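Local coordinates for bifunctional protein PutA (Bdellovibrio bacteriovorus, PDB 5UR2), which probably oxidises L-proline to L-glutamate in two steps, pairing a flavin-dependent proline dehydrogenase barrel with an NAD-dependent dehydrogenase for glutamate semialdehyde, at residues 466-471 with 567-572; 594-599 with 644-649; 786-791 with 881-886. One frame throughout, in Å; residues are numbered along the deposited sequence.

Interaction 1: residues 466-471 with 567-572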
ATOM      1  N   TYR B 466     -11.974  -8.874  10.539  1.00 21.64           N
ATOM      2  CA  TYR B 466     -13.417  -9.079  10.645  1.00 24.11           C
ATOM      3  C   TYR B 466     -14.019  -7.987  11.511  1.00 22.97           C
ATOM      4  O   TYR B 466     -13.423  -7.574  12.510  1.00 20.83           O
ATOM      5  CB  TYR B 466     -13.769 -10.467  11.236  1.00 18.08           C
ATOM      6  CG  TYR B 466     -13.414 -11.576  10.282  1.00 19.02           C
ATOM      7  CD1 TYR B 466     -12.134 -12.157  10.285  1.00 13.35           C
ATOM      8  CD2 TYR B 466     -14.336 -12.004   9.331  1.00 19.49           C
ATOM      9  CE1 TYR B 466     -11.802 -13.155   9.371  1.00 15.52           C
ATOM     10  CE2 TYR B 466     -14.024 -13.019   8.417  1.00 17.87           C
ATOM     11  CZ  TYR B 466     -12.751 -13.581   8.435  1.00 18.96           C
ATOM     12  OH  TYR B 466     -12.461 -14.566   7.515  1.00 25.03           O
ATOM     13  N   ASN B 467     -15.192  -7.512  11.112  1.00 21.36           N
ATOM     14  CA  ASN B 467     -15.915  -6.535  11.908  1.00 20.45           C
ATOM     15  C   ASN B 467     -16.565  -7.182  13.129  1.00 20.78           C
ATOM     16  O   ASN B 467     -16.971  -8.341  13.102  1.00 15.87           O
ATOM     17  CB  ASN B 467     -16.985  -5.868  11.062  1.00 17.97           C
ATOM     18  CG  ASN B 467     -16.403  -5.066   9.929  1.00 22.91           C
ATOM     19  OD1 ASN B 467     -16.120  -5.603   8.850  1.00 18.83           O
ATOM     20  ND2 ASN B 467     -16.254  -3.763  10.148  1.00 21.47           N
ATOM     21  N   GLU B 468     -16.713  -6.391  14.176  1.00 20.37           N
ATOM     22  CA  GLU B 468     -17.393  -6.835  15.387  1.00 21.08           C
ATOM     23  C   GLU B 468     -18.886  -7.065  15.134  1.00 21.67           C
ATOM     24  O   GLU B 468     -19.572  -6.173  14.607  1.00 18.41           O
ATOM     25  CB  GLU B 468     -17.200  -5.784  16.482  1.00 23.16           C
ATOM     26  CG  GLU B 468     -17.974  -6.071  17.750  1.00 20.18           C
ATOM     27  CD  GLU B 468     -17.366  -7.172  18.597  1.00 18.67           C
ATOM     28  OE1 GLU B 468     -16.187  -7.545  18.386  1.00 24.89           O
ATOM     29  OE2 GLU B 468     -18.081  -7.673  19.479  1.00 26.74           O
ATOM     30  N   PRO B 469     -19.431  -8.219  15.519  1.00 18.48           N
ATOM     31  CA  PRO B 469     -20.876  -8.439  15.361  1.00 20.86           C
ATOM     32  C   PRO B 469     -21.683  -7.497  16.236  1.00 20.22           C
ATOM     33  O   PRO B 469     -21.311  -7.203  17.372  1.00 15.56           O
ATOM     34  CB  PRO B 469     -21.077  -9.899  15.811  1.00 14.52           C
ATOM     35  CG  PRO B 469     -19.733 -10.520  15.761  1.00 22.87           C
ATOM     36  CD  PRO B 469     -18.735  -9.412  16.025  1.00 17.59           C
ATOM     37  N   LEU B 470     -22.800  -7.024  15.696  1.00 18.75           N
ATOM     38  CA  LEU B 470     -23.711  -6.222  16.500  1.00 22.96           C
ATOM     39  C   LEU B 470     -24.620  -7.136  17.310  1.00 24.40           C
ATOM     40  O   LEU B 470     -24.765  -8.323  17.021  1.00 20.28           O
ATOM     41  CB  LEU B 470     -24.573  -5.307  15.628  1.00 24.36           C
ATOM     42  CG  LEU B 470     -23.758  -4.307  14.793  1.00 33.53           C
ATOM     43  CD1 LEU B 470     -24.657  -3.283  14.109  1.00 29.91           C
ATOM     44  CD2 LEU B 470     -22.699  -3.630  15.660  1.00 32.15           C
ATOM     45  N   LEU B 471     -25.247  -6.563  18.322  1.00 25.85           N
ATOM     46  CA  LEU B 471     -26.146  -7.334  19.155  1.00 23.55           C
ATOM     47  C   LEU B 471     -27.405  -7.734  18.380  1.00 23.19           C
ATOM     48  O   LEU B 471     -27.888  -7.011  17.499  1.00 22.81           O
ATOM     49  CB  LEU B 471     -26.534  -6.530  20.394  1.00 20.63           C
ATOM     50  CG  LEU B 471     -25.497  -6.291  21.481  1.00 27.80           C
ATOM     51  CD1 LEU B 471     -26.016  -5.267  22.492  1.00 25.83           C
ATOM     52  CD2 LEU B 471     -25.165  -7.610  22.184  1.00 28.40           C
ATOM     53  N   ILE B 567     -11.806  -4.258  26.393  1.00 23.78           N
ATOM     54  CA  ILE B 567     -12.546  -3.604  27.465  1.00 24.67           C
ATOM     55  C   ILE B 567     -13.867  -3.056  26.937  1.00 22.30           C
ATOM     56  O   ILE B 567     -14.918  -3.222  27.569  1.00 20.98           O
ATOM     57  CB  ILE B 567     -11.671  -2.522  28.111  1.00 24.94           C
ATOM     58  CG1 ILE B 567     -10.558  -3.191  28.922  1.00 23.60           C
ATOM     59  CG2 ILE B 567     -12.516  -1.533  28.925  1.00 21.65           C
ATOM     60  CD1 ILE B 567      -9.417  -2.258  29.263  1.00 14.92           C
ATOM     61  N   MET B 568     -13.843  -2.440  25.747  1.00 19.38           N
ATOM     62  CA  MET B 568     -15.086  -2.004  25.115  1.00 19.13           C
ATOM     63  C   MET B 568     -16.042  -3.179  24.926  1.00 21.62           C
ATOM     64  O   MET B 568     -17.254  -3.044  25.143  1.00 16.40           O
ATOM     65  CB  MET B 568     -14.815  -1.356  23.762  1.00 16.20           C
ATOM     66  CG  MET B 568     -14.182   0.029  23.774  1.00 19.72           C
ATOM     67  SD  MET B 568     -13.807   0.489  22.037  1.00 23.34           S
ATOM     68  CE  MET B 568     -13.188   2.163  22.283  1.00 21.85           C
ATOM     69  N   THR B 569     -15.514  -4.337  24.512  1.00 18.18           N
ATOM     70  CA  THR B 569     -16.361  -5.510  24.327  1.00 18.23           C
ATOM     71  C   THR B 569     -16.993  -5.949  25.649  1.00 19.76           C
ATOM     72  O   THR B 569     -18.187  -6.256  25.707  1.00 21.89           O
ATOM     73  CB  THR B 569     -15.536  -6.636  23.700  1.00 22.18           C
ATOM     74  OG1 THR B 569     -14.948  -6.180  22.474  1.00 25.12           O
ATOM     75  CG2 THR B 569     -16.391  -7.880  23.435  1.00 19.70           C
ATOM     76  N   ARG B 570     -16.206  -5.958  26.726  1.00 20.03           N
ATOM     77  CA  ARG B 570     -16.726  -6.335  28.036  1.00 19.65           C
ATOM     78  C   ARG B 570     -17.800  -5.358  28.518  1.00 23.70           C
ATOM     79  O   ARG B 570     -18.794  -5.769  29.128  1.00 22.27           O
ATOM     80  CB  ARG B 570     -15.568  -6.401  29.030  1.00 23.25           C
ATOM     81  CG  ARG B 570     -15.960  -6.755  30.464  1.00 25.22           C
ATOM     82  CD  ARG B 570     -14.816  -6.348  31.408  1.00 19.84           C
ATOM     83  NE  ARG B 570     -14.769  -4.895  31.613  1.00 23.56           N
ATOM     84  CZ  ARG B 570     -13.705  -4.236  32.068  1.00 23.55           C
ATOM     85  NH1 ARG B 570     -12.586  -4.894  32.340  1.00 27.47           N
ATOM     86  NH2 ARG B 570     -13.755  -2.925  32.255  1.00 18.57           N
ATOM     87  N   ASP B 571     -17.614  -4.057  28.287  1.00 18.04           N
ATOM     88  CA  ASP B 571     -18.529  -3.067  28.843  1.00 17.90           C
ATOM     89  C   ASP B 571     -19.601  -2.634  27.838  1.00 24.88           C
ATOM     90  O   ASP B 571     -20.182  -1.551  27.975  1.00 28.94           O
ATOM     91  CB  ASP B 571     -17.738  -1.870  29.368  1.00 22.42           C
ATOM     92  CG  ASP B 571     -16.905  -2.229  30.612  1.00 25.94           C
ATOM     93  OD1 ASP B 571     -17.072  -3.348  31.112  1.00 23.06           O
ATOM     94  OD2 ASP B 571     -16.083  -1.416  31.090  1.00 25.11           O
ATOM     95  N   ARG B 572     -19.902  -3.489  26.857  1.00 21.28           N
ATOM     96  CA  ARG B 572     -20.746  -3.099  25.734  1.00 28.04           C
ATOM     97  C   ARG B 572     -22.051  -2.445  26.178  1.00 27.66           C
ATOM     98  O   ARG B 572     -22.397  -1.359  25.706  1.00 22.37           O
ATOM     99  CB  ARG B 572     -21.036  -4.311  24.852  1.00 26.66           C
ATOM    100  CG  ARG B 572     -21.547  -3.893  23.498  1.00 35.96           C
ATOM    101  CD  ARG B 572     -22.131  -5.049  22.754  1.00 38.17           C
ATOM    102  NE  ARG B 572     -22.325  -4.750  21.340  1.00 36.63           N
ATOM    103  CZ  ARG B 572     -21.576  -5.253  20.364  1.00 35.79           C
ATOM    104  NH1 ARG B 572     -20.566  -6.072  20.647  1.00 35.21           N
ATOM    105  NH2 ARG B 572     -21.842  -4.947  19.104  1.00 31.58           N
TER
HETATM  106  O   HOH W   1     -14.420  -7.885  20.408  1.00 23.17           O

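Interaction 2: residues 594-599 with 644-649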
ATOM      1  N   ILE B 594     -20.748   1.338  19.244  1.00 19.71           N
ATOM      2  CA  ILE B 594     -19.742   0.568  19.971  1.00 18.40           C
ATOM      3  C   ILE B 594     -19.005  -0.375  19.024  1.00 22.04           C
ATOM      4  O   ILE B 594     -17.773  -0.527  19.101  1.00 18.22           O
ATOM      5  CB  ILE B 594     -20.383  -0.210  21.135  1.00 17.30           C
ATOM      6  CG1 ILE B 594     -21.320   0.685  21.952  1.00 24.98           C
ATOM      7  CG2 ILE B 594     -19.316  -0.819  22.001  1.00 23.31           C
ATOM      8  CD1 ILE B 594     -20.725   1.999  22.392  1.00 22.64           C
ATOM      9  N   GLY B 595     -19.744  -1.031  18.124  1.00 16.02           N
ATOM     10  CA  GLY B 595     -19.097  -1.940  17.185  1.00 16.86           C
ATOM     11  C   GLY B 595     -18.088  -1.228  16.300  1.00 15.84           C
ATOM     12  O   GLY B 595     -16.983  -1.728  16.063  1.00 21.09           O
ATOM     13  N   GLU B 596     -18.456  -0.050  15.801  1.00 17.03           N
ATOM     14  CA  GLU B 596     -17.529   0.722  14.983  1.00 16.48           C
ATOM     15  C   GLU B 596     -16.293   1.122  15.786  1.00 17.14           C
ATOM     16  O   GLU B 596     -15.172   1.067  15.262  1.00 15.16           O
ATOM     17  CB  GLU B 596     -18.241   1.948  14.398  1.00 15.90           C
ATOM     18  CG  GLU B 596     -17.420   2.738  13.353  1.00 26.25           C
ATOM     19  CD  GLU B 596     -18.171   3.942  12.759  1.00 31.83           C
ATOM     20  OE1 GLU B 596     -17.560   5.008  12.619  1.00 41.66           O
ATOM     21  OE2 GLU B 596     -19.355   3.829  12.413  1.00 36.36           O
ATOM     22  N   ALA B 597     -16.470   1.496  17.067  1.00 17.43           N
ATOM     23  CA  ALA B 597     -15.320   1.879  17.888  1.00 16.04           C
ATOM     24  C   ALA B 597     -14.371   0.712  18.071  1.00 17.12           C
ATOM     25  O   ALA B 597     -13.150   0.865  17.953  1.00 16.26           O
ATOM     26  CB  ALA B 597     -15.765   2.407  19.261  1.00 15.17           C
ATOM     27  N   ILE B 598     -14.917  -0.465  18.357  1.00 16.79           N
ATOM     28  CA  ILE B 598     -14.094  -1.665  18.456  1.00 21.51           C
ATOM     29  C   ILE B 598     -13.397  -1.936  17.128  1.00 18.82           C
ATOM     30  O   ILE B 598     -12.206  -2.269  17.087  1.00 15.95           O
ATOM     31  CB  ILE B 598     -14.972  -2.845  18.899  1.00 13.54           C
ATOM     32  CG1 ILE B 598     -15.427  -2.606  20.334  1.00 13.26           C
ATOM     33  CG2 ILE B 598     -14.239  -4.221  18.743  1.00 12.99           C
ATOM     34  CD1 ILE B 598     -16.607  -3.492  20.764  1.00 24.46           C
ATOM     35  N   ASP B 599     -14.124  -1.760  16.025  1.00 13.93           N
ATOM     36  CA  ASP B 599     -13.562  -2.011  14.703  1.00 16.12           C
ATOM     37  C   ASP B 599     -12.371  -1.104  14.419  1.00 15.00           C
ATOM     38  O   ASP B 599     -11.368  -1.560  13.864  1.00 21.64           O
ATOM     39  CB  ASP B 599     -14.634  -1.832  13.617  1.00 12.88           C
ATOM     40  CG  ASP B 599     -15.631  -2.989  13.558  1.00 17.29           C
ATOM     41  OD1 ASP B 599     -15.362  -4.066  14.162  1.00 20.64           O
ATOM     42  OD2 ASP B 599     -16.681  -2.828  12.868  1.00 12.98           O
ATOM     43  N   PRO B 644     -20.515   9.267  19.094  1.00 20.77           N
ATOM     44  CA  PRO B 644     -19.738   9.863  20.196  1.00 19.54           C
ATOM     45  C   PRO B 644     -18.598   9.000  20.712  1.00 22.57           C
ATOM     46  O   PRO B 644     -17.656   9.559  21.281  1.00 23.97           O
ATOM     47  CB  PRO B 644     -20.801  10.119  21.276  1.00 24.40           C
ATOM     48  CG  PRO B 644     -21.889   9.128  20.979  1.00 29.82           C
ATOM     49  CD  PRO B 644     -21.902   8.950  19.483  1.00 26.45           C
ATOM     50  N   LEU B 645     -18.631   7.676  20.537  1.00 18.89           N
ATOM     51  CA  LEU B 645     -17.473   6.854  20.894  1.00 14.70           C
ATOM     52  C   LEU B 645     -16.645   6.471  19.677  1.00 21.36           C
ATOM     53  O   LEU B 645     -15.410   6.538  19.730  1.00 19.91           O
ATOM     54  CB  LEU B 645     -17.900   5.572  21.633  1.00 14.61           C
ATOM     55  CG  LEU B 645     -16.816   4.649  22.225  1.00 17.11           C
ATOM     56  CD1 LEU B 645     -16.116   5.327  23.423  1.00 15.76           C
ATOM     57  CD2 LEU B 645     -17.347   3.276  22.611  1.00 14.31           C
ATOM     58  N   ALA B 646     -17.308   6.098  18.574  1.00 21.13           N
ATOM     59  CA  ALA B 646     -16.624   5.485  17.439  1.00 27.93           C
ATOM     60  C   ALA B 646     -15.651   6.457  16.768  1.00 19.48           C
ATOM     61  O   ALA B 646     -14.469   6.146  16.601  1.00 17.91           O
ATOM     62  CB  ALA B 646     -17.650   4.944  16.431  1.00 13.96           C
ATOM     63  N   ILE B 647     -16.129   7.635  16.355  1.00 19.18           N
ATOM     64  CA  ILE B 647     -15.265   8.547  15.608  1.00 18.03           C
ATOM     65  C   ILE B 647     -14.122   9.043  16.495  1.00 18.71           C
ATOM     66  O   ILE B 647     -12.948   8.994  16.114  1.00 20.81           O
ATOM     67  CB  ILE B 647     -16.088   9.700  15.012  1.00 19.19           C
ATOM     68  CG1 ILE B 647     -16.983   9.150  13.885  1.00 23.46           C
ATOM     69  CG2 ILE B 647     -15.155  10.812  14.520  1.00 15.86           C
ATOM     70  CD1 ILE B 647     -17.840  10.196  13.134  1.00 22.00           C
ATOM     71  N   LEU B 648     -14.454   9.479  17.708  1.00 17.47           N
ATOM     72  CA  LEU B 648     -13.446   9.849  18.690  1.00 19.97           C
ATOM     73  C   LEU B 648     -12.431   8.723  18.900  1.00 22.02           C
ATOM     74  O   LEU B 648     -11.218   8.955  18.862  1.00 19.04           O
ATOM     75  CB  LEU B 648     -14.138  10.223  20.009  1.00 14.91           C
ATOM     76  CG  LEU B 648     -13.221  10.496  21.200  1.00 19.21           C
ATOM     77  CD1 LEU B 648     -12.331  11.711  20.945  1.00 18.87           C
ATOM     78  CD2 LEU B 648     -14.016  10.639  22.490  1.00 23.13           C
ATOM     79  N   ALA B 649     -12.905   7.487  19.103  1.00 21.55           N
ATOM     80  CA  ALA B 649     -11.965   6.379  19.329  1.00 17.94           C
ATOM     81  C   ALA B 649     -11.086   6.107  18.106  1.00 16.98           C
ATOM     82  O   ALA B 649      -9.887   5.820  18.242  1.00 20.37           O
ATOM     83  CB  ALA B 649     -12.712   5.108  19.721  1.00 23.01           C
TER

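Interaction 3: residues 786-791 with 881-886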
ATOM      1  N   VAL B 786     -33.652  13.296  -2.235  1.00 29.67           N
ATOM      2  CA  VAL B 786     -34.090  12.111  -2.957  1.00 25.86           C
ATOM      3  C   VAL B 786     -34.511  12.575  -4.338  1.00 23.19           C
ATOM      4  O   VAL B 786     -35.478  13.331  -4.476  1.00 30.16           O
ATOM      5  CB  VAL B 786     -35.216  11.369  -2.227  1.00 26.65           C
ATOM      6  CG1 VAL B 786     -35.529  10.046  -2.918  1.00 24.65           C
ATOM      7  CG2 VAL B 786     -34.800  11.108  -0.773  1.00 24.65           C
ATOM      8  N   ILE B 787     -33.775  12.137  -5.354  1.00 28.68           N
ATOM      9  CA  ILE B 787     -33.941  12.596  -6.728  1.00 30.10           C
ATOM     10  C   ILE B 787     -34.631  11.474  -7.491  1.00 28.42           C
ATOM     11  O   ILE B 787     -34.064  10.386  -7.655  1.00 33.20           O
ATOM     12  CB  ILE B 787     -32.595  12.978  -7.361  1.00 23.67           C
ATOM     13  CG1 ILE B 787     -31.885  14.036  -6.503  1.00 28.63           C
ATOM     14  CG2 ILE B 787     -32.785  13.500  -8.759  1.00 24.47           C
ATOM     15  CD1 ILE B 787     -30.439  14.318  -6.921  1.00 27.58           C
ATOM     16  N   VAL B 788     -35.868  11.727  -7.924  1.00 25.86           N
ATOM     17  CA  VAL B 788     -36.782  10.694  -8.407  1.00 28.33           C
ATOM     18  C   VAL B 788     -37.158  10.995  -9.851  1.00 32.12           C
ATOM     19  O   VAL B 788     -37.662  12.086 -10.154  1.00 33.55           O
ATOM     20  CB  VAL B 788     -38.055  10.600  -7.540  1.00 30.51           C
ATOM     21  CG1 VAL B 788     -38.911   9.437  -7.999  1.00 25.27           C
ATOM     22  CG2 VAL B 788     -37.727  10.481  -6.054  1.00 28.68           C
ATOM     23  N   LEU B 789     -36.960  10.018 -10.728  1.00 25.79           N
ATOM     24  CA  LEU B 789     -37.311  10.214 -12.127  1.00 37.31           C
ATOM     25  C   LEU B 789     -38.829  10.256 -12.291  1.00 39.78           C
ATOM     26  O   LEU B 789     -39.584   9.679 -11.498  1.00 33.49           O
ATOM     27  CB  LEU B 789     -36.703   9.112 -12.996  1.00 34.17           C
ATOM     28  CG  LEU B 789     -35.333   9.377 -13.621  1.00 33.51           C
ATOM     29  CD1 LEU B 789     -34.235   9.521 -12.551  1.00 26.21           C
ATOM     30  CD2 LEU B 789     -34.995   8.270 -14.599  1.00 38.71           C
ATOM     31  N   ASP B 790     -39.268  10.940 -13.351  1.00 41.94           N
ATOM     32  CA  ASP B 790     -40.661  11.379 -13.443  1.00 41.53           C
ATOM     33  C   ASP B 790     -41.634  10.202 -13.514  1.00 41.39           C
ATOM     34  O   ASP B 790     -42.681  10.215 -12.851  1.00 39.48           O
ATOM     35  CB  ASP B 790     -40.834  12.301 -14.654  1.00 44.05           C
ATOM     36  CG  ASP B 790     -42.110  13.127 -14.580  1.00 56.56           C
ATOM     37  OD1 ASP B 790     -42.163  14.022 -13.717  1.00 60.93           O
ATOM     38  OD2 ASP B 790     -43.060  12.889 -15.361  1.00 60.24           O
ATOM     39  N   GLU B 791     -41.315   9.174 -14.312  1.00 38.86           N
ATOM     40  CA  GLU B 791     -42.277   8.092 -14.514  1.00 35.60           C
ATOM     41  C   GLU B 791     -42.596   7.362 -13.214  1.00 34.46           C
ATOM     42  O   GLU B 791     -43.715   6.870 -13.034  1.00 32.37           O
ATOM     43  CB  GLU B 791     -41.763   7.107 -15.564  1.00 37.47           C
ATOM     44  N   VAL B 881     -36.116  16.096   4.530  1.00 27.47           N
ATOM     45  CA  VAL B 881     -35.809  15.546   3.215  1.00 25.24           C
ATOM     46  C   VAL B 881     -36.411  16.436   2.135  1.00 33.27           C
ATOM     47  O   VAL B 881     -37.581  16.833   2.225  1.00 32.25           O
ATOM     48  CB  VAL B 881     -36.346  14.112   3.058  1.00 28.67           C
ATOM     49  CG1 VAL B 881     -36.106  13.602   1.629  1.00 22.57           C
ATOM     50  CG2 VAL B 881     -35.718  13.202   4.101  1.00 29.17           C
ATOM     51  N   ALA B 882     -35.630  16.695   1.084  1.00 29.00           N
ATOM     52  CA  ALA B 882     -36.116  17.376  -0.111  1.00 25.49           C
ATOM     53  C   ALA B 882     -36.235  16.355  -1.237  1.00 28.36           C
ATOM     54  O   ALA B 882     -35.222  15.791  -1.672  1.00 30.78           O
ATOM     55  CB  ALA B 882     -35.173  18.517  -0.514  1.00 24.71           C
ATOM     56  N   VAL B 883     -37.461  16.119  -1.705  1.00 30.32           N
ATOM     57  CA  VAL B 883     -37.707  15.251  -2.859  1.00 32.96           C
ATOM     58  C   VAL B 883     -37.644  16.107  -4.121  1.00 33.83           C
ATOM     59  O   VAL B 883     -38.360  17.107  -4.238  1.00 32.34           O
ATOM     60  CB  VAL B 883     -39.064  14.536  -2.746  1.00 25.98           C
ATOM     61  CG1 VAL B 883     -39.315  13.684  -3.980  1.00 29.82           C
ATOM     62  CG2 VAL B 883     -39.115  13.673  -1.512  1.00 25.95           C
ATOM     63  N   ILE B 884     -36.779  15.730  -5.063  1.00 35.00           N
ATOM     64  CA  ILE B 884     -36.495  16.544  -6.248  1.00 32.47           C
ATOM     65  C   ILE B 884     -36.859  15.751  -7.491  1.00 30.16           C
ATOM     66  O   ILE B 884     -36.467  14.588  -7.627  1.00 27.39           O
ATOM     67  CB  ILE B 884     -35.015  16.969  -6.311  1.00 29.35           C
ATOM     68  CG1 ILE B 884     -34.588  17.658  -5.015  1.00 29.76           C
ATOM     69  CG2 ILE B 884     -34.772  17.883  -7.505  1.00 31.25           C
ATOM     70  CD1 ILE B 884     -33.084  17.871  -4.918  1.00 32.70           C
ATOM     71  N   ARG B 885     -37.559  16.392  -8.418  1.00 30.03           N
ATOM     72  CA  ARG B 885     -37.980  15.705  -9.628  1.00 34.35           C
ATOM     73  C   ARG B 885     -36.874  15.768 -10.675  1.00 39.57           C
ATOM     74  O   ARG B 885     -36.165  16.772 -10.783  1.00 41.90           O
ATOM     75  CB  ARG B 885     -39.266  16.324 -10.165  1.00 33.05           C
ATOM     76  CG  ARG B 885     -40.058  15.388 -11.053  1.00 40.20           C
ATOM     77  CD  ARG B 885     -41.251  16.112 -11.633  1.00 46.60           C
ATOM     78  NE  ARG B 885     -42.317  16.261 -10.650  1.00 47.05           N
ATOM     79  CZ  ARG B 885     -43.354  15.439 -10.552  1.00 47.83           C
ATOM     80  NH1 ARG B 885     -43.462  14.408 -11.380  1.00 30.71           N
ATOM     81  NH2 ARG B 885     -44.284  15.648  -9.631  1.00 47.52           N
ATOM     82  N   ALA B 886     -36.714  14.679 -11.434  1.00 34.07           N
ATOM     83  CA  ALA B 886     -35.763  14.641 -12.540  1.00 37.30           C
ATOM     84  C   ALA B 886     -36.438  14.041 -13.762  1.00 34.89           C
ATOM     85  O   ALA B 886     -37.176  13.058 -13.651  1.00 36.62           O
ATOM     86  CB  ALA B 886     -34.504  13.845 -12.188  1.00 37.00           C
TER

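Interaction 1: residues 466-471 with 567-572
Arg572 reaches across from the junction of helices 554-570 and 572-583 to the loop 466-471, part of the connection running from the proline dehydrogenase barrel towards the aldehyde dehydrogenase fold. Its guanidinium does most of the work. Arg572 NH2 donates to Pro469 O at 2.9 Å, a bent bond (132°) with the oxygen tilted from the guanidinium plane. Arg572 NH1 makes a salt bridge to Glu468 OE2 at 3.2 Å; here the oxygen lies at the guanidinium edge and is met on its anti side. Leu471 lies alongside the arginine, running in the opposite direction, with Leu471 CG 3.5 Å from Arg572 NE, while Leu470 crosses the chain at about a right angle and brings CD2 to within 3.8 Å of Arg572 NH2.

Further out, Asp591 of helix 587-611 fixes both partners: OD1 forms a salt bridge with Arg572 NE, and OD2 accepts the backbone N-H of Leu471. Thr569 OG1 is held back to Ala565 O on its own helix, yet still takes part across the gap, because one water donates at 2.7 Å both to Thr569 OG1 and to the second carboxylate oxygen of Glu468, OE1.

Interaction 2: residues 594-599 with 644-649
Ala597 and Ala646 bring the backbones of helices 587-611 and 646-657 very close, with 3.9 Å between their CA atoms at the first turn of the second helix. Two residues with nothing beyond a methyl are consistent with so close an approach. Ala597 CB points at the partner and sits 3.7 Å from Ala646 CA, and Ala649, one turn on, adds its own methyl, with CB 4.1 Å from Ala597 CB. Ala646 CB in turn pushes against the other helix beside Glu596, whose CG is anti to the backbone N (chi1 -172°). The glutamate chain extends over this methyl, so that Ala646 CB meets CB of Glu596 at 3.7 Å and CG, CD and OE1 scarcely farther away.

Helix 646-657 is the connection of a beta-alpha-beta crossover between the parallel strands 623-638 and 661-665, in the Rossmann-type part of the aldehyde dehydrogenase fold; helix 587-611 packs against its beginning. Just before the helix, Leu645 packs beside Ala597. Its CD2 touches Ala597 CB at 3.8 Å and, on the neighbouring turn, Ile594 CD1 at 3.6 Å. Ile594 sends its CB away from the partner, but CD1 is turned back to the leucine by chi2 of -50°.

Asp593, on the same helix as Ile594, uses OD2 to accept the backbone N-H groups of both Leu645 and Ala646, a polar tie next to the apolar contact. Met568 of helix 554-570 touches both Ala597 and Ala649. Ile647, whose CB points away from helix 587-611, brings its side chain to about 5 Å from that of Glu746 and about 7 Å from that of Cys780, both predicted active-site residues.

Interaction 3: residues 786-791 with 881-886
Val786 pairs with Val883 and Leu789 with Ala886 in a parallel run of strands 783-789 and 880-886, inner members of the mixed sheet that probably forms the catalytic-domain core of the aldehyde dehydrogenase fold. Strand 751-755 lies beyond the first and 860-863 beyond the second. Four backbone bonds stitch the pair: Val786 N to Ala882 O, Ile884 N to Val786 O, Val788 N to Ile884 O at 2.9 Å, and Ala886 N to Val788 O. The last is the most bent of the four at 152°. CA-H...O contacts fall between them.

Arg885 leaves the sheet on the face that also carries Val786, Val788 and Val883. From CB, its chain sets off with CG anti to the backbone N (chi1 -157°), and CG comes 3.7 Å from Asp790 OD1. Arg885 CD lies nearer to Asp790 OD1, at 3.1 Å. The chain then bends at chi3, where NE turns to a salt bridge with Asp864 OD1. At the tip, Arg885 NH1 closes on Asp790 OD1 at 2.7 Å, with the oxygen near the guanidinium plane but approached from above the carboxylate, the two groups being turned 53° apart. Tyr793 of helix 790-806 adds a cation-pi contact to the arginine. Asp790 and Asp864 would be expected to offset its charge.

That helix covers this face, Tyr793 and Phe796 lying on the valines, and beneath it Val788 CG2 meets Val883 CG1. Val786 CG2 also meets Val881 CG1 at 3.7 Å, where helix 761-773 covers Val881. Helix 889-896 covers the opposite face, reaching Ile787, Ile884 and Ala886; here Ile787 CG2 packs on Ala886 CB at 3.9 Å.

How the interactions relate
Along the chain the three contacts follow one another, none nested in or crossing the next. Interaction 1 closes a loop of 95 residues, bringing the connection after the barrel back against helix 554-570. Interaction 2 then spans 44 residues and sets helix 587-611 on the start of the crossover helix 646-657. These two are direct neighbours: Asp599 takes the backbone N-H of Glu468 on OD1 and Asn467 ND2 on OD2, while Ile598 packs on Met568 and Thr569. Interaction 3 closes 89 residues within a separate sheet of the aldehyde dehydrogenase fold, its centre about 39 Å from that of interaction 1 and about 34 Å from that of interaction 2.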